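Local atomic coordinates of DNA fragmentation factor subunit beta (Mus musculus, PDB entry 1V0D), a protein that cuts DNA as a nuclease during apoptosis, producing DNA fragmentation and chromatin condensation. Residues Q131-E136 with F210-E215; S175-M180 with E187-V192. One frame throughout, in Å; residues are numbered along the deposited sequence.

Interaction 1: residues Q131-E136 with F210-E215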
ATOM      1  N   GLN A 131      -8.822   2.069 -19.728  1.00 66.19           N
ATOM      2  CA  GLN A 131      -9.543   2.780 -18.687  1.00 64.99           C
ATOM      3  C   GLN A 131     -10.941   3.228 -19.113  1.00 63.74           C
ATOM      4  O   GLN A 131     -11.202   3.449 -20.295  1.00 63.39           O
ATOM      5  CB  GLN A 131      -8.699   3.985 -18.244  1.00 65.53           C
ATOM      6  CG  GLN A 131      -9.481   5.252 -17.934  1.00 66.27           C
ATOM      7  CD  GLN A 131      -9.985   5.959 -19.183  1.00 65.32           C
ATOM      8  OE1 GLN A 131      -9.202   6.300 -20.073  1.00 64.59           O
ATOM      9  NE2 GLN A 131     -11.297   6.188 -19.250  1.00 63.16           N
ATOM     10  N   ASN A 132     -11.837   3.355 -18.143  1.00 62.40           N
ATOM     11  CA  ASN A 132     -13.191   3.801 -18.430  1.00 62.50           C
ATOM     12  C   ASN A 132     -13.736   4.681 -17.301  1.00 61.67           C
ATOM     13  O   ASN A 132     -14.688   4.321 -16.593  1.00 60.00           O
ATOM     14  CB  ASN A 132     -14.107   2.607 -18.662  1.00 64.78           C
ATOM     15  CG  ASN A 132     -15.490   3.024 -19.106  1.00 67.15           C
ATOM     16  OD1 ASN A 132     -15.742   4.204 -19.375  1.00 69.81           O
ATOM     17  ND2 ASN A 132     -16.397   2.060 -19.191  1.00 67.41           N
ATOM     18  N   ILE A 133     -13.113   5.848 -17.156  1.00 60.33           N
ATOM     19  CA  ILE A 133     -13.469   6.827 -16.136  1.00 57.14           C
ATOM     20  C   ILE A 133     -14.924   7.276 -16.212  1.00 57.18           C
ATOM     21  O   ILE A 133     -15.609   7.392 -15.191  1.00 56.37           O
ATOM     22  CB  ILE A 133     -12.593   8.072 -16.268  1.00 53.59           C
ATOM     23  CG1 ILE A 133     -11.128   7.688 -16.116  1.00 52.17           C
ATOM     24  CG2 ILE A 133     -12.990   9.096 -15.232  1.00 53.40           C
ATOM     25  CD1 ILE A 133     -10.182   8.838 -16.382  1.00 52.11           C
ATOM     26  N   THR A 134     -15.388   7.529 -17.429  1.00 57.30           N
ATOM     27  CA  THR A 134     -16.739   8.004 -17.638  1.00 57.83           C
ATOM     28  C   THR A 134     -17.827   7.094 -17.097  1.00 59.29           C
ATOM     29  O   THR A 134     -18.851   7.580 -16.622  1.00 59.89           O
ATOM     30  CB  THR A 134     -17.006   8.258 -19.122  1.00 57.81           C
ATOM     31  OG1 THR A 134     -15.966   9.083 -19.662  1.00 56.86           O
ATOM     32  CG2 THR A 134     -18.336   8.971 -19.293  1.00 59.51           C
ATOM     33  N   ALA A 135     -17.623   5.780 -17.158  1.00 60.65           N
ATOM     34  CA  ALA A 135     -18.637   4.846 -16.659  1.00 62.34           C
ATOM     35  C   ALA A 135     -18.851   5.005 -15.151  1.00 62.97           C
ATOM     36  O   ALA A 135     -17.902   5.201 -14.399  1.00 63.57           O
ATOM     37  CB  ALA A 135     -18.229   3.416 -16.983  1.00 63.11           C
ATOM     38  N   GLU A 136     -20.095   4.904 -14.705  1.00 63.77           N
ATOM     39  CA  GLU A 136     -20.381   5.070 -13.285  1.00 66.13           C
ATOM     40  C   GLU A 136     -21.027   3.860 -12.626  1.00 67.98           C
ATOM     41  O   GLU A 136     -20.823   3.605 -11.433  1.00 68.13           O
ATOM     42  CB  GLU A 136     -21.291   6.282 -13.081  1.00 66.60           C
ATOM     43  CG  GLU A 136     -21.646   6.554 -11.631  1.00 67.61           C
ATOM     44  CD  GLU A 136     -20.479   7.125 -10.823  1.00 69.97           C
ATOM     45  OE1 GLU A 136     -20.564   7.106  -9.572  1.00 69.01           O
ATOM     46  OE2 GLU A 136     -19.489   7.605 -11.431  1.00 69.91           O
ATOM     47  N   PHE A 210     -14.464  11.472  -1.042  1.00 51.67           N
ATOM     48  CA  PHE A 210     -14.038  10.641  -2.174  1.00 52.65           C
ATOM     49  C   PHE A 210     -14.975  10.543  -3.354  1.00 53.76           C
ATOM     50  O   PHE A 210     -14.573  10.046  -4.403  1.00 54.08           O
ATOM     51  CB  PHE A 210     -13.731   9.209  -1.728  1.00 51.57           C
ATOM     52  CG  PHE A 210     -12.437   9.057  -0.987  1.00 52.65           C
ATOM     53  CD1 PHE A 210     -11.643  10.162  -0.690  1.00 52.37           C
ATOM     54  CD2 PHE A 210     -12.022   7.800  -0.557  1.00 52.32           C
ATOM     55  CE1 PHE A 210     -10.463  10.014   0.025  1.00 52.43           C
ATOM     56  CE2 PHE A 210     -10.843   7.644   0.158  1.00 52.18           C
ATOM     57  CZ  PHE A 210     -10.064   8.753   0.450  1.00 52.25           C
ATOM     58  N   ASP A 211     -16.215  10.999  -3.219  1.00 55.56           N
ATOM     59  CA  ASP A 211     -17.117  10.857  -4.349  1.00 56.85           C
ATOM     60  C   ASP A 211     -17.346  12.094  -5.209  1.00 57.28           C
ATOM     61  O   ASP A 211     -17.793  13.140  -4.734  1.00 57.77           O
ATOM     62  CB  ASP A 211     -18.439  10.218  -3.875  1.00 58.52           C
ATOM     63  CG  ASP A 211     -19.641  11.130  -4.006  1.00 57.68           C
ATOM     64  OD1 ASP A 211     -19.969  11.818  -3.019  1.00 58.92           O
ATOM     65  OD2 ASP A 211     -20.268  11.144  -5.090  1.00 57.60           O
ATOM     66  N   ARG A 212     -16.982  11.967  -6.485  1.00 56.89           N
ATOM     67  CA  ARG A 212     -17.167  13.042  -7.440  1.00 57.95           C
ATOM     68  C   ARG A 212     -18.664  13.286  -7.455  1.00 59.93           C
ATOM     69  O   ARG A 212     -19.424  12.574  -6.797  1.00 62.02           O
ATOM     70  CB  ARG A 212     -16.664  12.613  -8.823  1.00 57.71           C
ATOM     71  CG  ARG A 212     -17.199  11.268  -9.328  1.00 57.70           C
ATOM     72  CD  ARG A 212     -16.529  10.851 -10.655  1.00 56.53           C
ATOM     73  NE  ARG A 212     -17.138   9.655 -11.248  1.00 53.81           N
ATOM     74  CZ  ARG A 212     -16.662   9.006 -12.312  1.00 52.80           C
ATOM     75  NH1 ARG A 212     -15.556   9.420 -12.922  1.00 49.19           N
ATOM     76  NH2 ARG A 212     -17.303   7.942 -12.778  1.00 51.41           N
ATOM     77  N   GLY A 213     -19.127  14.279  -8.183  1.00 60.84           N
ATOM     78  CA  GLY A 213     -20.563  14.489  -8.155  1.00 61.68           C
ATOM     79  C   GLY A 213     -21.102  14.883  -6.781  1.00 60.95           C
ATOM     80  O   GLY A 213     -22.253  14.615  -6.465  1.00 61.92           O
ATOM     81  N   ALA A 214     -20.268  15.501  -5.954  1.00 60.76           N
ATOM     82  CA  ALA A 214     -20.696  15.973  -4.645  1.00 60.32           C
ATOM     83  C   ALA A 214     -20.395  17.475  -4.658  1.00 61.06           C
ATOM     84  O   ALA A 214     -19.620  17.935  -5.499  1.00 60.20           O
ATOM     85  CB  ALA A 214     -19.907  15.276  -3.543  1.00 58.41           C
ATOM     86  N   GLU A 215     -21.016  18.240  -3.762  1.00 62.90           N
ATOM     87  CA  GLU A 215     -20.771  19.680  -3.695  1.00 64.72           C
ATOM     88  C   GLU A 215     -19.256  19.896  -3.844  1.00 64.32           C
ATOM     89  O   GLU A 215     -18.462  19.173  -3.238  1.00 65.29           O
ATOM     90  CB  GLU A 215     -21.257  20.239  -2.348  1.00 68.39           C
ATOM     91  CG  GLU A 215     -21.182  21.767  -2.211  1.00 77.21           C
ATOM     92  CD  GLU A 215     -22.184  22.508  -3.118  1.00 83.40           C
ATOM     93  OE1 GLU A 215     -22.101  22.364  -4.363  1.00 87.36           O
ATOM     94  OE2 GLU A 215     -23.061  23.239  -2.592  1.00 85.74           O
TER
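R212 reaches across from one loop to another and places its guanidinium group against I133, A135 and E136. The backbone oxygen of I133 is gripped end-on by both terminal nitrogens, R212 NH2 to I133 O at 3.0 Å and R212 NH1 to the same oxygen at 3.0 Å. The first nitrogen lies nearly along the C=O axis (175°), whereas NH1 comes from above the carbonyl plane, 45° out of it. On its other flank NH2 turns to the carboxylate, the salt bridge from R212 NH2 to E136 OE2 measuring 2.6 Å, and R212 NE adds a weak bond to that oxygen at 3.1 Å. A further weak bond joins NH2 to the carbonyl of A135. All three acceptors lie at the guanidinium edge, while the carboxylate plane is turned 39° from it. The methyl I133 CG2 lies 3.5 Å from R212 NH1, a van der Waals contact with the guanidinium. The arginine chain is extended from CG to NE, which carries the charge far from its own backbone.

A second shell fixes these partners. E136 OE1 is held by N154 and S156, NH1 also bonds the carbonyl of E224, and the backbone N of R212 is bound by the hydroxyl of Y247. A methionine in place of R212 would probably leave the E136 carboxylate without its opposite charge and the I133 carbonyl without its two donors. The arrangement is that of a buried arginine joining two irregular segments through backbone carbonyls and one carboxylate: here the loop after helix 116-129 is tied to the loop that precedes strand 227-228 of the DFF40 nuclease region.

Interaction 2: residues S175-M180 with E187-V192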
ATOM      1  N   SER A 175     -11.718   5.832  20.465  1.00 66.53           N
ATOM      2  CA  SER A 175     -12.407   5.202  21.599  1.00 66.53           C
ATOM      3  C   SER A 175     -11.437   4.292  22.339  1.00 66.55           C
ATOM      4  O   SER A 175     -11.282   4.375  23.560  1.00 65.78           O
ATOM      5  CB  SER A 175     -13.594   4.368  21.126  1.00 66.08           C
ATOM      6  OG  SER A 175     -14.687   5.202  20.803  1.00 69.17           O
ATOM      7  N   ALA A 176     -10.781   3.425  21.578  1.00 66.29           N
ATOM      8  CA  ALA A 176      -9.806   2.499  22.125  1.00 67.36           C
ATOM      9  C   ALA A 176      -8.878   3.159  23.157  1.00 68.84           C
ATOM     10  O   ALA A 176      -8.220   2.473  23.944  1.00 70.60           O
ATOM     11  CB  ALA A 176      -8.979   1.912  20.987  1.00 66.56           C
ATOM     12  N   TYR A 177      -8.824   4.488  23.160  1.00 68.66           N
ATOM     13  CA  TYR A 177      -7.950   5.202  24.079  1.00 67.97           C
ATOM     14  C   TYR A 177      -8.590   5.515  25.429  1.00 69.08           C
ATOM     15  O   TYR A 177      -7.886   5.818  26.393  1.00 69.94           O
ATOM     16  CB  TYR A 177      -7.480   6.505  23.430  1.00 65.96           C
ATOM     17  CG  TYR A 177      -6.268   7.134  24.093  1.00 64.26           C
ATOM     18  CD1 TYR A 177      -4.990   6.615  23.886  1.00 62.86           C
ATOM     19  CD2 TYR A 177      -6.398   8.264  24.906  1.00 62.29           C
ATOM     20  CE1 TYR A 177      -3.865   7.207  24.465  1.00 61.08           C
ATOM     21  CE2 TYR A 177      -5.284   8.864  25.492  1.00 60.72           C
ATOM     22  CZ  TYR A 177      -4.017   8.333  25.265  1.00 61.56           C
ATOM     23  OH  TYR A 177      -2.899   8.935  25.817  1.00 59.28           O
ATOM     24  N   THR A 178      -9.914   5.436  25.511  1.00 69.72           N
ATOM     25  CA  THR A 178     -10.602   5.745  26.761  1.00 71.36           C
ATOM     26  C   THR A 178      -9.986   5.047  27.971  1.00 72.39           C
ATOM     27  O   THR A 178     -10.070   5.549  29.090  1.00 72.20           O
ATOM     28  CB  THR A 178     -12.103   5.369  26.703  1.00 71.78           C
ATOM     29  OG1 THR A 178     -12.706   5.950  25.541  1.00 73.42           O
ATOM     30  CG2 THR A 178     -12.831   5.896  27.934  1.00 70.23           C
ATOM     31  N   SER A 179      -9.362   3.896  27.742  1.00 74.42           N
ATOM     32  CA  SER A 179      -8.747   3.128  28.825  1.00 76.13           C
ATOM     33  C   SER A 179      -7.474   3.770  29.372  1.00 77.03           C
ATOM     34  O   SER A 179      -7.174   3.641  30.557  1.00 77.87           O
ATOM     35  CB  SER A 179      -8.424   1.704  28.359  1.00 75.99           C
ATOM     36  OG  SER A 179      -7.350   1.696  27.432  1.00 77.57           O
ATOM     37  N   MET A 180      -6.724   4.454  28.516  1.00 78.19           N
ATOM     38  CA  MET A 180      -5.490   5.093  28.957  1.00 79.89           C
ATOM     39  C   MET A 180      -5.738   6.487  29.530  1.00 79.10           C
ATOM     40  O   MET A 180      -4.802   7.261  29.744  1.00 78.09           O
ATOM     41  CB  MET A 180      -4.489   5.142  27.802  1.00 82.36           C
ATOM     42  CG  MET A 180      -3.971   3.763  27.434  1.00 86.27           C
ATOM     43  SD  MET A 180      -2.895   3.726  25.981  1.00 95.10           S
ATOM     44  CE  MET A 180      -3.966   2.877  24.724  1.00 91.97           C
ATOM     45  N   GLU A 187     -15.371   9.397  32.184  1.00 78.18           N
ATOM     46  CA  GLU A 187     -16.783   9.589  31.852  1.00 78.00           C
ATOM     47  C   GLU A 187     -16.936  10.684  30.803  1.00 77.61           C
ATOM     48  O   GLU A 187     -17.535  10.467  29.748  1.00 78.25           O
ATOM     49  CB  GLU A 187     -17.576   9.953  33.103  1.00 78.00           C
ATOM     50  N   GLU A 188     -16.388  11.858  31.098  1.00 76.99           N
ATOM     51  CA  GLU A 188     -16.463  12.989  30.181  1.00 76.04           C
ATOM     52  C   GLU A 188     -15.884  12.627  28.818  1.00 73.40           C
ATOM     53  O   GLU A 188     -16.419  13.026  27.786  1.00 72.95           O
ATOM     54  CB  GLU A 188     -15.715  14.198  30.759  1.00 78.53           C
ATOM     55  CG  GLU A 188     -16.609  15.398  31.058  1.00 82.33           C
ATOM     56  CD  GLU A 188     -17.206  16.019  29.799  1.00 85.46           C
ATOM     57  OE1 GLU A 188     -18.015  16.969  29.916  1.00 86.78           O
ATOM     58  OE2 GLU A 188     -16.862  15.562  28.689  1.00 87.47           O
ATOM     59  N   TYR A 189     -14.794  11.870  28.814  1.00 70.79           N
ATOM     60  CA  TYR A 189     -14.169  11.469  27.563  1.00 68.57           C
ATOM     61  C   TYR A 189     -15.220  10.806  26.691  1.00 68.06           C
ATOM     62  O   TYR A 189     -15.373  11.154  25.519  1.00 67.72           O
ATOM     63  CB  TYR A 189     -13.034  10.480  27.820  1.00 67.02           C
ATOM     64  CG  TYR A 189     -12.157  10.206  26.619  1.00 64.25           C
ATOM     65  CD1 TYR A 189     -11.047  10.999  26.344  1.00 62.92           C
ATOM     66  CD2 TYR A 189     -12.401   9.113  25.791  1.00 64.72           C
ATOM     67  CE1 TYR A 189     -10.190  10.703  25.284  1.00 61.25           C
ATOM     68  CE2 TYR A 189     -11.552   8.808  24.723  1.00 63.05           C
ATOM     69  CZ  TYR A 189     -10.445   9.604  24.481  1.00 61.50           C
ATOM     70  OH  TYR A 189      -9.578   9.266  23.466  1.00 59.19           O
ATOM     71  N   LEU A 190     -15.947   9.854  27.273  1.00 67.41           N
ATOM     72  CA  LEU A 190     -16.992   9.138  26.543  1.00 67.57           C
ATOM     73  C   LEU A 190     -18.116  10.081  26.137  1.00 67.12           C
ATOM     74  O   LEU A 190     -18.718   9.925  25.074  1.00 66.32           O
ATOM     75  CB  LEU A 190     -17.537   7.988  27.392  1.00 67.29           C
ATOM     76  CG  LEU A 190     -16.474   6.943  27.758  1.00 68.36           C
ATOM     77  CD1 LEU A 190     -17.053   5.930  28.736  1.00 67.74           C
ATOM     78  CD2 LEU A 190     -15.957   6.264  26.497  1.00 65.80           C
ATOM     79  N   ARG A 191     -18.397  11.061  26.988  1.00 67.98           N
ATOM     80  CA  ARG A 191     -19.429  12.040  26.682  1.00 70.10           C
ATOM     81  C   ARG A 191     -18.989  12.835  25.450  1.00 70.25           C
ATOM     82  O   ARG A 191     -19.775  13.034  24.518  1.00 71.02           O
ATOM     83  CB  ARG A 191     -19.634  12.994  27.865  1.00 72.22           C
ATOM     84  CG  ARG A 191     -20.497  14.206  27.528  1.00 75.89           C
ATOM     85  CD  ARG A 191     -19.894  15.488  28.097  1.00 79.52           C
ATOM     86  NE  ARG A 191     -20.261  16.684  27.334  1.00 81.93           N
ATOM     87  CZ  ARG A 191     -19.978  16.876  26.045  1.00 83.48           C
ATOM     88  NH1 ARG A 191     -19.321  15.949  25.354  1.00 84.06           N
ATOM     89  NH2 ARG A 191     -20.345  18.002  25.442  1.00 83.17           N
ATOM     90  N   VAL A 192     -17.731  13.284  25.457  1.00 69.03           N
ATOM     91  CA  VAL A 192     -17.160  14.057  24.351  1.00 67.60           C
ATOM     92  C   VAL A 192     -17.088  13.180  23.109  1.00 67.60           C
ATOM     93  O   VAL A 192     -17.525  13.577  22.026  1.00 67.75           O
ATOM     94  CB  VAL A 192     -15.722  14.567  24.690  1.00 67.30           C
ATOM     95  CG1 VAL A 192     -15.066  15.173  23.461  1.00 66.19           C
ATOM     96  CG2 VAL A 192     -15.783  15.611  25.790  1.00 66.62           C
TER
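Y189 brings its ring up to T178 and Y177, side chains of the loop that precedes its own helix. From CB, which points toward that loop, CG stands anti to the backbone N (chi1 -169°), a setting that sends the ring out from helix 186-202. Along one side of the ring, CD2 meets T178 OG1 at 3.2 Å and, farther off, T178 CB at 3.9 Å. The next atom, Y189 CE2, touches the same T178 OG1, also at 3.2 Å, and comes near the T178 backbone at CA. Farther out, Y189 CZ lies 4.3 Å from Y177 CD2, an apolar approach in which the two tyrosine side chains cross at about a right angle. At the tip, Y189 OH rests 3.5 Å from Y177 CB, while its polar need is met by a hydrogen bond with the backbone O of V174 in the preceding helix.

The setting is a connection between consecutive helices: a type I beta turn from S175 to T178 ends helix 155-175, and the loop then runs on to helix 186-202. Both tyrosines also face helix 267-281, Y177 on V272 and A276, Y189 on L275 and I279, and a third helix thus packs against the junction.

T178 holds its place through the turn itself. Its OG1 donates to S175 O at 2.9 Å, its hydrogen directed at a lone pair in the plane of that carbonyl, and the T178 backbone N bonds the same oxygen. The hydroxyl is therefore already engaged where it borders the tyrosine ring. The other branch, T178 CG2, lies anti to its backbone N and meets L190 CD2 at 3.5 Å, methyl against methyl, the threonine and leucine side chains running nearly perpendicular.

Overall arrangement
Interactions 1 and 2 lie on opposite sides of the chain's centre, their own centres 38 Å apart and their nearest atoms about 20 Å apart, without touching. Along the sequence both segments of interaction 2 fall within the chain between the two segments of interaction 1, and helix 155-175 runs between them: its start supplies S156 beside the salt bridge, its end leads into the turn at 175-178. Interaction 1 is linked through E224 to the chain that leads to the zinc ligand C229. Interaction 2 is near a different ion, the L190 side chain being about 9 Å from a bound lead ion. The magnesium ligands D262 and H308 belong to neither contact.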